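Local coordinates for single-stranded DNA-binding protein (Thermus aquaticus, PDB 2FXQ), which binds single-stranded DNA, and probably recruits partner proteins to it during DNA replication, recombination and repair, at residues A[50-54]-A[200-204]; A[151-155]-A[183-187]; A[156-160]-A[171-175]; A[193-198]-A[223-227]. One frame throughout, in Å; residues are numbered along the deposited sequence.

Overall arrangement
Interaction 1 joins the two SSB domains of the chain. The others lie within the second. Interaction 2 is the buried one: small apolar groups of a helix on a strand, with no hydrogen bond across. Interactions 3 and 4 are partly buried antiparallel strand pairs, each with one apolar face inward; the other face of interaction 4, with the R223-E225 salt bridge, meets the second subunit. Interactions 2 and 3 share strand 151-160, and interactions 1 and 4 share strand 194-207. L155, L157, L195, V197, A186 and L224 link interactions 2 to 4 through one apolar interior. Interaction 1, about 20 Å from them between centres, bonds side chains to backbone between strands crossing almost at right angles.

Interaction 1 (A[50-54]-A[200-204]); sequences VPWYH and RLVND
The carboxamide of N203 grips the backbone of Y53 with both polar atoms. N of Y53 donates to OD1 of N203 at 2.8 Å, in the carbonyl plane and on a lone pair. ND2 of N203 donates to O of Y53 at 2.9 Å, with an N-H...O angle of 162°. The pair of bonds fixes the rotation of the amide. CG of N203 stands beside its backbone N (chi1 -65°), which carries the amide across to Y53. H54 reaches the other way. Its NE2 donates to O of L201 at 3.2 Å, from above the carbonyl plane and not on a lone pair. CD1 of L201 lies over the centre of the H54 ring, 3.7 Å from the centroid, in a CH-pi contact. ND2 of N203 also passes CE1 of H54 at 3.6 Å. A water donates to O of P51 and accepts from N of N203.

Further out, OG1 of T217 bonds to ND1 of H54, so both ring nitrogens are engaged. O of L201 also receives ND2 of N129. The two strands cross at 99°, and each pairs with other strands: W52 with G36, V202 with R218. Side chains therefore do the bridging that backbone pairing cannot do here. The first and second SSB domains are joined at this point by directional polar bonds, with one apolar cover on the histidine.

Interaction 2 (A[151-155]-A[183-187]); sequences AVVRL and AEWAS
The methyl group of A183 presses on the backbone of V152. Its CB is 3.7 Å from CA of V152, and the two CA atoms are only 5.2 Å apart. This is the tight part of the contact: a methyl group on the peptide backbone, with no hydrogen bond. V153 continues it. Its CG1 sits between its own backbone N and carbonyl carbon (chi1 72°), and from there it meets two residues one helical turn apart, CA of A183 at 3.8 Å and CB of A186 at 3.9 Å. L155 adds CD1, which touches CB of A186 at 4.0 Å. Alternate residues A151, V153 and L155 thus turn to one side of the strand and receive the alanine side of the helix. P141 also packs on V153 and L155, and L224 lies against L155 and A186.

The outer end is more polar and more exposed, and E184 buries much less surface here than A183 does. The carboxylate of E184 passes the methyl group of A151, with OE1 3.8 Å from CB. That oxygen is held by OH of Y145, so its place beside A151 is set from outside the pair. E184 is partly exposed.

No hydrogen bond crosses between strand and helix. Helix 180-186, which joins the third and fourth main strands of the OB fold, is held to this strand by close van der Waals fit. The small alanine side chains permit that short approach.

Interaction 3 (A[156-160]-A[171-175]); sequences GLAVN and THFLE
OG1 of T171 donates to OD1 of N160 at 2.7 Å, nearly along the C=O axis. The two side chains lie side by side and point the same way. CG of N160 is placed beside its backbone N (chi1 -56°), which brings OD1 to the hydroxyl. In T171, OG1 stands beside the backbone N and CG2 anti to it, where CG2 rests on CB of A158 at 3.6 Å. With a valine in its place, OD1 of N160 would probably lose this donor, and the asparagine amide would be freer to turn.

Inward from this end, the strands run antiparallel. V159 and H172 form a hydrogen-bonded pair: N of V159 to O of H172 and N of H172 to O of V159 are both 2.8 Å. L157 and L174 form the next one, where N of L174 reaches O of L157 at 2.7 Å. CA of F173 adds a CA-H...O contact to O of L157 at 3.3 Å. CE2 of F173 touches CB of A158 at 3.9 Å, on the face that also carries T171. On the other face, CG2 of V159 approaches CD1 of L174 at 4.2 Å. At the far end the carboxylate of E175 bends over G156, and OE2 forms a salt bridge with R139.

These strands make a hairpin of the second OB domain. L157 packs inward on strands 129-137 and 194-207, while V159 and H172 meet N6 of strand 5-14 in the first domain. O of F173 accepts a hydrogen bond from OH of Y84, also in the first domain.

Interaction 4 (A[193-198]-A[223-227]); sequences DGLLVI and RLERP
The last two strands of the second OB domain pair here as an antiparallel hairpin, and L196 and E225 are a hydrogen-bonded pair. N of L196 donates to O of E225 at 2.8 Å. I198 and R223 form the next such pair: N of I198 to O of R223 and N of R223 to O of I198 are both 3.0 Å. V197 and L224 lie between them as a non-hydrogen-bonded pair, and CD2 of L224 meets CG2 of V197 at 3.8 Å. On the opposite face, R223 extends its chain and NE forms a salt bridge within the strand to OE1 of E225 at 2.7 Å, on the anti lone pair.

Beyond the paired residues, CD of P227 lies 3.5 Å from C of G194. With an alanine here, CG and CD would be gone, and a gap would probably open over the G194-L195 peptide. A water bridges O of G194 and NE of R226. NH2 of R226 sits 3.3 Å from OD1 of D193, a salt bridge of charge alone because the oxygen is well out of the guanidinium plane. OD1 of D193 also takes N of R190.

L196 and I198 pack on F77 and L128 of the second subunit, so this face joins the homodimer. V197, L195 and L224 face the interior with L155 and L157, as strands closing an OB-fold barrel do.

Interaction 1 (A[50-54]-A[200-204])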
# COMPACT_ATOMS: atom_id res chain seq x y z
N VAL A 50 -13.44 12.09 8.00
CA VAL A 50 -12.78 13.14 8.77
C VAL A 50 -11.47 13.44 8.09
O VAL A 50 -10.82 12.53 7.58
CB VAL A 50 -12.46 12.81 10.24
CG1 VAL A 50 -13.72 12.94 11.12
CG2 VAL A 50 -11.75 11.49 10.39
N PRO A 51 -11.12 14.71 8.06
CA PRO A 51 -9.86 15.12 7.45
C PRO A 51 -8.66 14.62 8.20
O PRO A 51 -8.74 14.29 9.42
CB PRO A 51 -9.92 16.63 7.50
CG PRO A 51 -10.98 16.96 8.55
CD PRO A 51 -11.91 15.86 8.61
N TRP A 52 -7.55 14.49 7.45
CA TRP A 52 -6.26 14.27 8.02
C TRP A 52 -5.42 15.42 7.48
O TRP A 52 -5.71 15.91 6.37
CB TRP A 52 -5.71 12.87 7.62
CG TRP A 52 -5.55 12.48 6.17
CD1 TRP A 52 -6.37 11.61 5.43
CD2 TRP A 52 -4.48 12.84 5.29
NE1 TRP A 52 -5.84 11.45 4.18
CE2 TRP A 52 -4.69 12.17 4.06
CE3 TRP A 52 -3.35 13.68 5.42
CZ2 TRP A 52 -3.80 12.29 2.96
CZ3 TRP A 52 -2.45 13.80 4.31
CH2 TRP A 52 -2.72 13.11 3.10
N TYR A 53 -4.42 15.84 8.25
CA TYR A 53 -3.47 16.84 7.87
C TYR A 53 -2.16 16.28 8.34
O TYR A 53 -2.01 15.94 9.53
CB TYR A 53 -3.69 18.21 8.62
CG TYR A 53 -5.04 18.77 8.29
CD1 TYR A 53 -6.18 18.42 9.05
CD2 TYR A 53 -5.21 19.59 7.17
CE1 TYR A 53 -7.46 18.91 8.71
CE2 TYR A 53 -6.51 20.09 6.82
CZ TYR A 53 -7.61 19.75 7.60
OH TYR A 53 -8.86 20.25 7.23
N HIS A 54 -1.18 16.21 7.45
CA HIS A 54 0.11 15.70 7.88
C HIS A 54 1.23 16.44 7.24
O HIS A 54 1.14 16.78 6.04
CB HIS A 54 0.26 14.23 7.50
CG HIS A 54 -0.76 13.35 8.14
ND1 HIS A 54 -0.94 13.32 9.51
CD2 HIS A 54 -1.63 12.46 7.62
CE1 HIS A 54 -1.88 12.44 9.80
NE2 HIS A 54 -2.36 11.94 8.67
N ARG A 200 -3.26 3.41 8.73
CA ARG A 200 -3.32 4.70 8.05
C ARG A 200 -2.95 5.74 9.08
O ARG A 200 -3.06 5.50 10.28
CB ARG A 200 -4.74 4.93 7.50
CG ARG A 200 -5.86 4.89 8.51
CD ARG A 200 -7.20 5.17 7.78
NE ARG A 200 -8.30 5.06 8.72
CZ ARG A 200 -9.58 5.18 8.37
NH1 ARG A 200 -9.93 5.46 7.12
NH2 ARG A 200 -10.51 5.09 9.28
N LEU A 201 -2.60 6.92 8.59
CA LEU A 201 -2.14 7.97 9.51
C LEU A 201 -3.31 8.86 9.83
O LEU A 201 -4.05 9.28 8.93
CB LEU A 201 -1.11 8.81 8.75
CG LEU A 201 0.34 8.70 9.11
CD1 LEU A 201 1.06 10.06 8.76
CD2 LEU A 201 0.62 8.40 10.57
N VAL A 202 -3.59 9.06 11.13
CA VAL A 202 -4.77 9.86 11.47
C VAL A 202 -4.35 10.97 12.43
O VAL A 202 -3.26 10.96 12.96
CB VAL A 202 -5.90 8.99 12.16
CG1 VAL A 202 -6.44 7.87 11.20
CG2 VAL A 202 -5.36 8.37 13.41
N ASN A 203 -5.28 11.89 12.70
CA ASN A 203 -5.00 12.95 13.63
C ASN A 203 -5.90 12.74 14.83
O ASN A 203 -7.11 12.65 14.68
CB ASN A 203 -5.34 14.32 13.04
CG ASN A 203 -4.48 14.68 11.84
OD1 ASN A 203 -5.00 14.80 10.77
ND2 ASN A 203 -3.17 14.92 12.03
N ASP A 204 -5.31 12.59 15.99
CA ASP A 204 -6.09 12.41 17.24
C ASP A 204 -6.15 13.72 18.03
O ASP A 204 -5.22 14.53 17.95
CB ASP A 204 -5.46 11.34 18.10
CG ASP A 204 -6.41 10.82 19.17
OD1 ASP A 204 -7.61 11.20 19.15
OD2 ASP A 204 -6.02 10.04 20.07
O HOH W 1 -7.74 11.93 10.75

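Interaction 2 (A[151-155]-A[183-187])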
# COMPACT_ATOMS: atom_id res chain seq x y z
N ALA A 151 -14.20 -1.09 22.22
CA ALA A 151 -12.85 -1.51 22.60
C ALA A 151 -11.81 -0.69 21.86
O ALA A 151 -11.93 -0.42 20.65
CB ALA A 151 -12.61 -3.01 22.33
N VAL A 152 -10.76 -0.32 22.58
CA VAL A 152 -9.69 0.46 21.96
C VAL A 152 -8.41 0.12 22.70
O VAL A 152 -8.39 -0.02 23.93
CB VAL A 152 -10.03 1.98 21.98
CG1 VAL A 152 -10.29 2.49 23.38
CG2 VAL A 152 -8.91 2.86 21.28
N VAL A 153 -7.32 0.06 21.97
CA VAL A 153 -6.03 -0.23 22.57
C VAL A 153 -4.94 0.67 21.97
O VAL A 153 -4.96 0.97 20.78
CB VAL A 153 -5.66 -1.73 22.39
CG1 VAL A 153 -5.31 -2.06 20.94
CG2 VAL A 153 -4.53 -2.10 23.34
N ARG A 154 -3.96 1.04 22.77
CA ARG A 154 -2.79 1.76 22.27
C ARG A 154 -1.64 0.79 22.33
O ARG A 154 -1.41 0.12 23.35
CB ARG A 154 -2.50 2.97 23.19
CG ARG A 154 -1.24 3.79 22.83
CD ARG A 154 -0.96 5.09 23.76
NE ARG A 154 -1.70 5.04 25.03
CZ ARG A 154 -1.37 4.29 26.10
NH1 ARG A 154 -0.29 3.51 26.08
NH2 ARG A 154 -2.13 4.30 27.19
N LEU A 155 -0.86 0.70 21.27
CA LEU A 155 0.20 -0.28 21.27
C LEU A 155 1.47 0.54 21.05
O LEU A 155 1.47 1.43 20.19
CB LEU A 155 -0.01 -1.26 20.08
CG LEU A 155 -1.30 -2.06 20.07
CD1 LEU A 155 -1.56 -2.92 18.72
CD2 LEU A 155 -1.37 -2.99 21.28
N ALA A 183 -8.77 -4.40 18.48
CA ALA A 183 -8.31 -4.04 19.86
C ALA A 183 -8.44 -5.28 20.79
O ALA A 183 -7.51 -5.60 21.57
CB ALA A 183 -9.10 -2.88 20.43
N GLU A 184 -9.55 -5.99 20.67
CA GLU A 184 -9.75 -7.17 21.54
C GLU A 184 -8.74 -8.24 21.24
O GLU A 184 -8.20 -8.85 22.14
CB GLU A 184 -11.13 -7.76 21.33
CG GLU A 184 -11.96 -7.67 22.60
CD GLU A 184 -13.22 -6.95 22.29
OE1 GLU A 184 -13.87 -6.46 23.23
OE2 GLU A 184 -13.53 -6.89 21.08
N TRP A 185 -8.49 -8.47 19.96
CA TRP A 185 -7.43 -9.41 19.57
C TRP A 185 -6.05 -8.94 20.03
O TRP A 185 -5.27 -9.74 20.56
CB TRP A 185 -7.45 -9.55 18.04
CG TRP A 185 -6.38 -10.44 17.53
CD1 TRP A 185 -6.45 -11.82 17.34
CD2 TRP A 185 -5.06 -10.03 17.12
NE1 TRP A 185 -5.24 -12.26 16.85
CE2 TRP A 185 -4.38 -11.20 16.70
CE3 TRP A 185 -4.39 -8.80 17.06
CZ2 TRP A 185 -3.06 -11.17 16.25
CZ3 TRP A 185 -3.11 -8.77 16.67
CH2 TRP A 185 -2.44 -9.96 16.22
N ALA A 186 -5.73 -7.65 19.84
CA ALA A 186 -4.40 -7.12 20.21
C ALA A 186 -4.15 -7.21 21.71
O ALA A 186 -2.99 -7.29 22.17
CB ALA A 186 -4.26 -5.66 19.71
N SER A 187 -5.23 -7.25 22.47
CA SER A 187 -5.09 -7.38 23.93
C SER A 187 -4.39 -8.70 24.37
O SER A 187 -3.92 -8.78 25.50
CB SER A 187 -6.44 -7.22 24.64
OG SER A 187 -7.20 -8.43 24.57

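Interaction 3 (A[156-160]-A[171-175])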
# COMPACT_ATOMS: atom_id res chain seq x y z
N GLY A 156 2.53 0.24 21.79
CA GLY A 156 3.84 0.87 21.51
C GLY A 156 4.71 -0.08 20.72
O GLY A 156 4.87 -1.24 21.11
N LEU A 157 5.26 0.40 19.61
CA LEU A 157 6.05 -0.47 18.76
C LEU A 157 7.46 0.09 18.57
O LEU A 157 7.62 1.29 18.23
CB LEU A 157 5.41 -0.54 17.34
CG LEU A 157 4.68 -1.67 16.62
CD1 LEU A 157 4.85 -1.53 15.04
CD2 LEU A 157 5.02 -3.06 17.15
N ALA A 158 8.44 -0.79 18.75
CA ALA A 158 9.87 -0.53 18.46
C ALA A 158 10.14 -1.13 17.08
O ALA A 158 9.99 -2.35 16.89
CB ALA A 158 10.74 -1.24 19.49
N VAL A 159 10.54 -0.28 16.13
CA VAL A 159 10.87 -0.70 14.76
C VAL A 159 12.42 -0.47 14.55
O VAL A 159 12.90 0.66 14.71
CB VAL A 159 10.05 0.10 13.77
CG1 VAL A 159 10.34 -0.31 12.29
CG2 VAL A 159 8.53 0.03 14.14
N ASN A 160 13.17 -1.53 14.25
CA ASN A 160 14.57 -1.39 13.86
C ASN A 160 14.66 -1.21 12.34
O ASN A 160 14.41 -2.14 11.58
CB ASN A 160 15.40 -2.60 14.32
CG ASN A 160 15.30 -2.85 15.82
OD1 ASN A 160 15.34 -1.93 16.63
ND2 ASN A 160 15.17 -4.13 16.19
N THR A 171 16.73 2.11 16.81
CA THR A 171 15.35 1.75 17.05
C THR A 171 14.47 2.99 17.08
O THR A 171 14.77 3.94 17.79
CB THR A 171 15.25 0.99 18.36
OG1 THR A 171 16.19 -0.10 18.35
CG2 THR A 171 13.87 0.29 18.47
N HIS A 172 13.39 2.97 16.30
CA HIS A 172 12.34 3.99 16.34
C HIS A 172 11.17 3.49 17.19
O HIS A 172 10.82 2.32 17.12
CB HIS A 172 11.77 4.21 14.95
CG HIS A 172 12.50 5.23 14.14
ND1 HIS A 172 13.88 5.30 14.09
CD2 HIS A 172 12.04 6.19 13.30
CE1 HIS A 172 14.24 6.28 13.28
NE2 HIS A 172 13.14 6.84 12.79
N PHE A 173 10.53 4.40 17.93
CA PHE A 173 9.37 4.07 18.74
C PHE A 173 8.07 4.75 18.23
O PHE A 173 7.98 5.98 18.13
CB PHE A 173 9.67 4.32 20.22
CG PHE A 173 10.94 3.63 20.68
CD1 PHE A 173 12.19 4.25 20.50
CD2 PHE A 173 10.91 2.35 21.23
CE1 PHE A 173 13.40 3.61 20.89
CE2 PHE A 173 12.11 1.71 21.64
CZ PHE A 173 13.36 2.34 21.46
N LEU A 174 7.07 3.94 17.87
CA LEU A 174 5.88 4.45 17.19
C LEU A 174 4.60 3.94 17.92
O LEU A 174 4.57 2.83 18.40
CB LEU A 174 5.88 3.97 15.72
CG LEU A 174 6.99 4.58 14.86
CD1 LEU A 174 7.01 3.91 13.49
CD2 LEU A 174 6.92 6.13 14.75
N GLU A 175 3.58 4.78 18.04
CA GLU A 175 2.37 4.40 18.80
C GLU A 175 1.32 3.98 17.74
O GLU A 175 1.24 4.61 16.66
CB GLU A 175 1.85 5.56 19.65
CG GLU A 175 2.77 5.98 20.79
CD GLU A 175 3.04 4.87 21.79
OE1 GLU A 175 4.15 4.84 22.42
OE2 GLU A 175 2.14 4.02 21.95

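Interaction 4 (A[193-198]-A[223-227])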
# COMPACT_ATOMS: atom_id res chain seq x y z
N ASP A 193 6.38 -8.98 21.80
CA ASP A 193 5.81 -9.74 20.67
C ASP A 193 6.03 -8.96 19.38
O ASP A 193 5.93 -7.72 19.34
CB ASP A 193 4.29 -9.98 20.91
CG ASP A 193 4.02 -11.05 21.94
OD1 ASP A 193 2.83 -11.18 22.38
OD2 ASP A 193 4.94 -11.83 22.34
N GLY A 194 6.30 -9.68 18.30
CA GLY A 194 6.40 -9.10 16.98
C GLY A 194 4.97 -8.81 16.48
O GLY A 194 3.97 -9.47 16.84
N LEU A 195 4.88 -7.76 15.67
CA LEU A 195 3.62 -7.31 15.14
C LEU A 195 3.82 -6.69 13.77
O LEU A 195 4.66 -5.79 13.61
CB LEU A 195 3.01 -6.28 16.10
CG LEU A 195 1.57 -5.86 15.80
CD1 LEU A 195 0.62 -7.10 15.85
CD2 LEU A 195 1.13 -4.73 16.77
N LEU A 196 2.98 -7.09 12.80
CA LEU A 196 2.85 -6.38 11.51
C LEU A 196 1.58 -5.53 11.53
O LEU A 196 0.51 -6.04 11.89
CB LEU A 196 2.74 -7.45 10.40
CG LEU A 196 2.37 -6.93 8.97
CD1 LEU A 196 3.51 -6.03 8.44
CD2 LEU A 196 2.19 -8.11 8.01
N VAL A 197 1.68 -4.24 11.19
CA VAL A 197 0.49 -3.40 11.21
C VAL A 197 0.28 -2.89 9.78
O VAL A 197 1.24 -2.39 9.18
CB VAL A 197 0.78 -2.20 12.00
CG1 VAL A 197 -0.43 -1.17 12.06
CG2 VAL A 197 1.21 -2.62 13.49
N ILE A 198 -0.96 -2.96 9.29
CA ILE A 198 -1.30 -2.27 8.06
C ILE A 198 -2.30 -1.21 8.55
O ILE A 198 -3.29 -1.57 9.17
CB ILE A 198 -1.94 -3.19 6.95
CG1 ILE A 198 -1.21 -4.57 6.75
CG2 ILE A 198 -2.20 -2.36 5.63
CD1 ILE A 198 0.15 -4.54 6.10
N ARG A 223 -5.30 -3.63 9.91
CA ARG A 223 -5.08 -5.07 9.96
C ARG A 223 -3.88 -5.26 10.89
O ARG A 223 -2.97 -4.44 10.91
CB ARG A 223 -4.66 -5.59 8.59
CG ARG A 223 -4.54 -7.12 8.58
CD ARG A 223 -4.71 -7.76 7.20
NE ARG A 223 -4.46 -9.20 7.25
CZ ARG A 223 -4.65 -10.06 6.23
NH1 ARG A 223 -5.14 -9.68 5.07
NH2 ARG A 223 -4.37 -11.32 6.37
N LEU A 224 -3.90 -6.34 11.68
CA LEU A 224 -2.76 -6.69 12.49
C LEU A 224 -2.48 -8.21 12.30
O LEU A 224 -3.41 -9.02 12.24
CB LEU A 224 -3.08 -6.50 14.01
CG LEU A 224 -3.35 -5.05 14.47
CD1 LEU A 224 -3.72 -5.08 15.97
CD2 LEU A 224 -2.11 -4.21 14.24
N GLU A 225 -1.21 -8.56 12.18
CA GLU A 225 -0.83 -9.95 12.02
C GLU A 225 0.42 -10.14 12.86
O GLU A 225 1.12 -9.19 13.16
CB GLU A 225 -0.52 -10.31 10.55
CG GLU A 225 -1.68 -10.12 9.56
CD GLU A 225 -2.86 -11.06 9.81
OE1 GLU A 225 -3.99 -10.81 9.31
OE2 GLU A 225 -2.68 -12.06 10.55
N ARG A 226 0.72 -11.39 13.18
CA ARG A 226 1.92 -11.74 13.89
C ARG A 226 2.97 -12.42 13.00
O ARG A 226 2.71 -13.51 12.46
CB ARG A 226 1.53 -12.74 14.97
CG ARG A 226 0.51 -12.23 15.96
CD ARG A 226 0.26 -13.23 17.07
NE ARG A 226 1.39 -13.23 17.99
CZ ARG A 226 1.30 -13.58 19.25
NH1 ARG A 226 0.11 -13.98 19.72
NH2 ARG A 226 2.36 -13.53 20.04
N PRO A 227 4.15 -11.85 12.87
CA PRO A 227 5.21 -12.46 12.08
C PRO A 227 5.68 -13.71 12.82
O PRO A 227 5.61 -13.77 14.05
CB PRO A 227 6.31 -11.40 12.05
CG PRO A 227 6.02 -10.54 13.24
CD PRO A 227 4.55 -10.54 13.44
O HOH W 2 3.87 -11.93 17.85